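Local coordinates for binding domain (Hc) of Paraclostridial Mosquitocidal Protein 1 (Paraclostridium bifermentans, PDB 6HOX) that targets host nerve cells as the receptor-binding part of a botulinum-like neurotoxin specific for Anopheles mosquitoes, at residues V55-D59 / R250-P256. Sequence-based numbering, arbitrary orientation.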
ATOM      1  N   VAL A  55      -7.348 -13.850   4.722  1.00 27.28           N
ATOM      2  CA  VAL A  55      -8.191 -12.850   4.099  1.00 26.84           C
ATOM      3  C   VAL A  55      -7.585 -12.513   2.743  1.00 26.11           C
ATOM      4  O   VAL A  55      -6.487 -12.982   2.412  1.00 26.41           O
ATOM      5  CB  VAL A  55      -8.344 -11.601   4.992  1.00 28.13           C
ATOM      6  CG1 VAL A  55      -9.002 -11.950   6.324  1.00 30.24           C
ATOM      7  CG2 VAL A  55      -7.021 -10.881   5.218  1.00 26.90           C
ATOM      8  N   ASP A  56      -8.314 -11.705   1.969  1.00 25.45           N
ATOM      9  CA  ASP A  56      -7.844 -11.217   0.704  1.00 24.49           C
ATOM     10  C   ASP A  56      -6.648 -10.298   0.960  1.00 24.33           C
ATOM     11  O   ASP A  56      -6.668  -9.520   1.922  1.00 24.89           O
ATOM     12  CB  ASP A  56      -8.988 -10.537  -0.047  1.00 26.21           C
ATOM     13  CG  ASP A  56     -10.045 -11.554  -0.442  1.00 29.62           C
ATOM     14  OD1 ASP A  56      -9.704 -12.515  -1.177  1.00 32.10           O
ATOM     15  OD2 ASP A  56     -11.173 -11.405   0.010  1.00 34.03           O
ATOM     16  N   GLY A  57      -5.637 -10.392   0.082  1.00 24.70           N
ATOM     17  CA  GLY A  57      -4.367  -9.694   0.251  1.00 26.31           C
ATOM     18  C   GLY A  57      -3.900  -8.996  -1.009  1.00 25.16           C
ATOM     19  O   GLY A  57      -4.670  -8.715  -1.898  1.00 24.47           O
ATOM     20  N   ARG A  58      -2.608  -8.677  -1.056  1.00 25.49           N
ATOM     21  CA  ARG A  58      -2.039  -7.870  -2.152  1.00 26.80           C
ATOM     22  C   ARG A  58      -1.656  -8.782  -3.318  1.00 26.60           C
ATOM     23  O   ARG A  58      -1.355  -8.301  -4.423  1.00 27.77           O
ATOM     24  CB  ARG A  58      -0.808  -7.085  -1.677  1.00 26.17           C
ATOM     25  CG  ARG A  58       0.307  -7.962  -1.109  1.00 26.13           C
ATOM     26  CD  ARG A  58       1.644  -7.233  -0.978  1.00 27.14           C
ATOM     27  NE  ARG A  58       2.090  -6.580  -2.204  1.00 25.84           N
ATOM     28  CZ  ARG A  58       2.670  -7.208  -3.220  1.00 25.11           C
ATOM     29  NH1 ARG A  58       2.934  -8.506  -3.141  1.00 26.28           N
ATOM     30  NH2 ARG A  58       2.960  -6.537  -4.315  1.00 23.80           N
ATOM     31  N   ASP A  59      -1.629 -10.088  -3.049  1.00 26.64           N
ATOM     32  CA  ASP A  59      -1.290 -11.089  -4.048  1.00 31.13           C
ATOM     33  C   ASP A  59      -1.955 -12.410  -3.651  1.00 33.74           C
ATOM     34  O   ASP A  59      -1.349 -13.284  -3.004  1.00 34.26           O
ATOM     35  CB  ASP A  59       0.230 -11.221  -4.170  1.00 33.60           C
ATOM     36  CG  ASP A  59       0.649 -12.238  -5.212  1.00 38.06           C
ATOM     37  OD1 ASP A  59      -0.249 -12.822  -5.860  1.00 39.90           O
ATOM     38  OD2 ASP A  59       1.857 -12.438  -5.362  1.00 39.33           O
ATOM     39  N   ARG A 250      -2.710  -1.361  -9.820  1.00 23.06           N
ATOM     40  CA  ARG A 250      -2.923  -1.433  -8.398  1.00 24.53           C
ATOM     41  C   ARG A 250      -3.971  -0.414  -7.963  1.00 23.44           C
ATOM     42  O   ARG A 250      -4.133   0.651  -8.574  1.00 23.86           O
ATOM     43  CB  ARG A 250      -1.605  -1.136  -7.672  1.00 26.05           C
ATOM     44  CG  ARG A 250      -0.506  -2.135  -7.979  1.00 25.58           C
ATOM     45  CD  ARG A 250      -0.597  -3.324  -7.064  1.00 25.64           C
ATOM     46  NE  ARG A 250       0.355  -4.345  -7.459  1.00 24.79           N
ATOM     47  CZ  ARG A 250       0.330  -5.579  -7.002  1.00 23.67           C
ATOM     48  NH1 ARG A 250      -0.435  -5.872  -5.967  1.00 23.81           N
ATOM     49  NH2 ARG A 250       1.056  -6.513  -7.587  1.00 25.08           N
ATOM     50  N   ASP A 251      -4.669  -0.757  -6.883  1.00 22.22           N
ATOM     51  CA  ASP A 251      -5.492   0.192  -6.180  1.00 21.95           C
ATOM     52  C   ASP A 251      -4.645   0.951  -5.152  1.00 22.61           C
ATOM     53  O   ASP A 251      -3.460   0.699  -4.975  1.00 22.05           O
ATOM     54  CB  ASP A 251      -6.739  -0.466  -5.579  1.00 23.44           C
ATOM     55  CG  ASP A 251      -6.514  -1.402  -4.406  1.00 23.56           C
ATOM     56  OD1 ASP A 251      -5.453  -1.299  -3.745  1.00 23.67           O
ATOM     57  OD2 ASP A 251      -7.424  -2.223  -4.153  1.00 25.17           O
ATOM     58  N   PHE A 252      -5.293   1.930  -4.519  1.00 21.35           N
ATOM     59  CA  PHE A 252      -4.720   2.865  -3.586  1.00 20.89           C
ATOM     60  C   PHE A 252      -4.003   2.144  -2.430  1.00 21.73           C
ATOM     61  O   PHE A 252      -2.997   2.673  -1.899  1.00 21.84           O
ATOM     62  CB  PHE A 252      -5.850   3.750  -3.058  1.00 20.85           C
ATOM     63  CG  PHE A 252      -5.405   4.809  -2.087  1.00 21.50           C
ATOM     64  CD1 PHE A 252      -4.915   6.025  -2.551  1.00 22.32           C
ATOM     65  CD2 PHE A 252      -5.442   4.575  -0.727  1.00 20.93           C
ATOM     66  CE1 PHE A 252      -4.498   6.999  -1.664  1.00 23.37           C
ATOM     67  CE2 PHE A 252      -5.018   5.548   0.162  1.00 22.39           C
ATOM     68  CZ  PHE A 252      -4.564   6.760  -0.305  1.00 25.01           C
ATOM     69  N   TRP A 253      -4.534   0.975  -2.032  1.00 21.47           N
ATOM     70  CA  TRP A 253      -4.025   0.203  -0.921  1.00 21.33           C
ATOM     71  C   TRP A 253      -2.811  -0.644  -1.323  1.00 22.70           C
ATOM     72  O   TRP A 253      -2.121  -1.161  -0.424  1.00 24.38           O
ATOM     73  CB  TRP A 253      -5.111  -0.704  -0.342  1.00 21.33           C
ATOM     74  CG  TRP A 253      -6.410  -0.047   0.011  1.00 21.54           C
ATOM     75  CD1 TRP A 253      -7.641  -0.422  -0.446  1.00 21.38           C
ATOM     76  CD2 TRP A 253      -6.629   1.052   0.918  1.00 20.50           C
ATOM     77  NE1 TRP A 253      -8.612   0.355   0.118  1.00 21.52           N
ATOM     78  CE2 TRP A 253      -8.028   1.266   0.963  1.00 21.64           C
ATOM     79  CE3 TRP A 253      -5.799   1.844   1.718  1.00 20.65           C
ATOM     80  CZ2 TRP A 253      -8.607   2.275   1.737  1.00 21.22           C
ATOM     81  CZ3 TRP A 253      -6.370   2.851   2.477  1.00 21.85           C
ATOM     82  CH2 TRP A 253      -7.755   3.055   2.490  1.00 21.17           C
ATOM     83  N   GLY A 254      -2.599  -0.852  -2.635  1.00 21.09           N
ATOM     84  CA  GLY A 254      -1.515  -1.699  -3.152  1.00 21.68           C
ATOM     85  C   GLY A 254      -1.956  -3.103  -3.563  1.00 22.80           C
ATOM     86  O   GLY A 254      -1.091  -3.967  -3.833  1.00 22.67           O
ATOM     87  N   GLU A 255      -3.279  -3.319  -3.634  1.00 22.00           N
ATOM     88  CA  GLU A 255      -3.891  -4.575  -4.072  1.00 22.49           C
ATOM     89  C   GLU A 255      -4.230  -4.492  -5.557  1.00 21.70           C
ATOM     90  O   GLU A 255      -4.260  -3.414  -6.137  1.00 20.92           O
ATOM     91  CB  GLU A 255      -5.088  -4.900  -3.183  1.00 22.65           C
ATOM     92  CG  GLU A 255      -4.682  -4.927  -1.717  1.00 22.71           C
ATOM     93  CD  GLU A 255      -5.584  -5.742  -0.813  1.00 25.52           C
ATOM     94  OE1 GLU A 255      -6.781  -5.867  -1.121  1.00 23.71           O
ATOM     95  OE2 GLU A 255      -5.081  -6.232   0.207  1.00 24.18           O
ATOM     96  N   PRO A 256      -4.371  -5.637  -6.254  1.00 23.49           N
ATOM     97  CA  PRO A 256      -4.618  -5.613  -7.695  1.00 22.97           C
ATOM     98  C   PRO A 256      -5.879  -4.805  -8.042  1.00 22.92           C
ATOM     99  O   PRO A 256      -6.892  -4.915  -7.363  1.00 23.08           O
ATOM    100  CB  PRO A 256      -4.752  -7.094  -8.053  1.00 23.78           C
ATOM    101  CG  PRO A 256      -3.946  -7.799  -6.979  1.00 22.97           C
ATOM    102  CD  PRO A 256      -4.225  -7.003  -5.722  1.00 22.71           C
TER
HETATM  103  O   HOH W   1      -5.664  -6.952   2.607  1.00 25.36           O
HETATM  104  O   HOH W   2       1.492  -4.043  -3.199  1.00 20.49           O
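Start with R250, whose side chain makes the one direct hydrogen bond between the segments. Its chi1 and chi2 are both m, then chi3 goes t, and this bend brings the guanidinium back over its own loop: R250 NH1 donates to R58 O at 3.0 Å and to G254 O at 2.9 Å, tying the two backbones together. R58, chi1 p then chi2 t, carries its NE to water 2, which lies 2.8 Å from R58 NE and 2.7 Å from G254 O. The two arginines come close despite like charge, R58 NH2 lying over one face of the R250 guanidinium, 3.8 Å from R250 NH2; R58 also makes a cation-pi contact with W94. E255, chi1 m and chi2 t, extends toward 55-59, bringing E255 OE2 to 3.2 Å from G57 C; OE2 accepts a hydrogen bond from W166 NE1, and water 1 donates to both OE2 and D56 O. P256 CD packs 3.4 Å from R58 O. The contact thus joins the two receptor-binding subdomains: 55-59, running out of strand 53-56 in the concanavalin-like sheet beside strand 61-66, meets the loop between helix 233-241 and strand 263-267 of the trefoil, where F252 and W253 pack on strand 435-438.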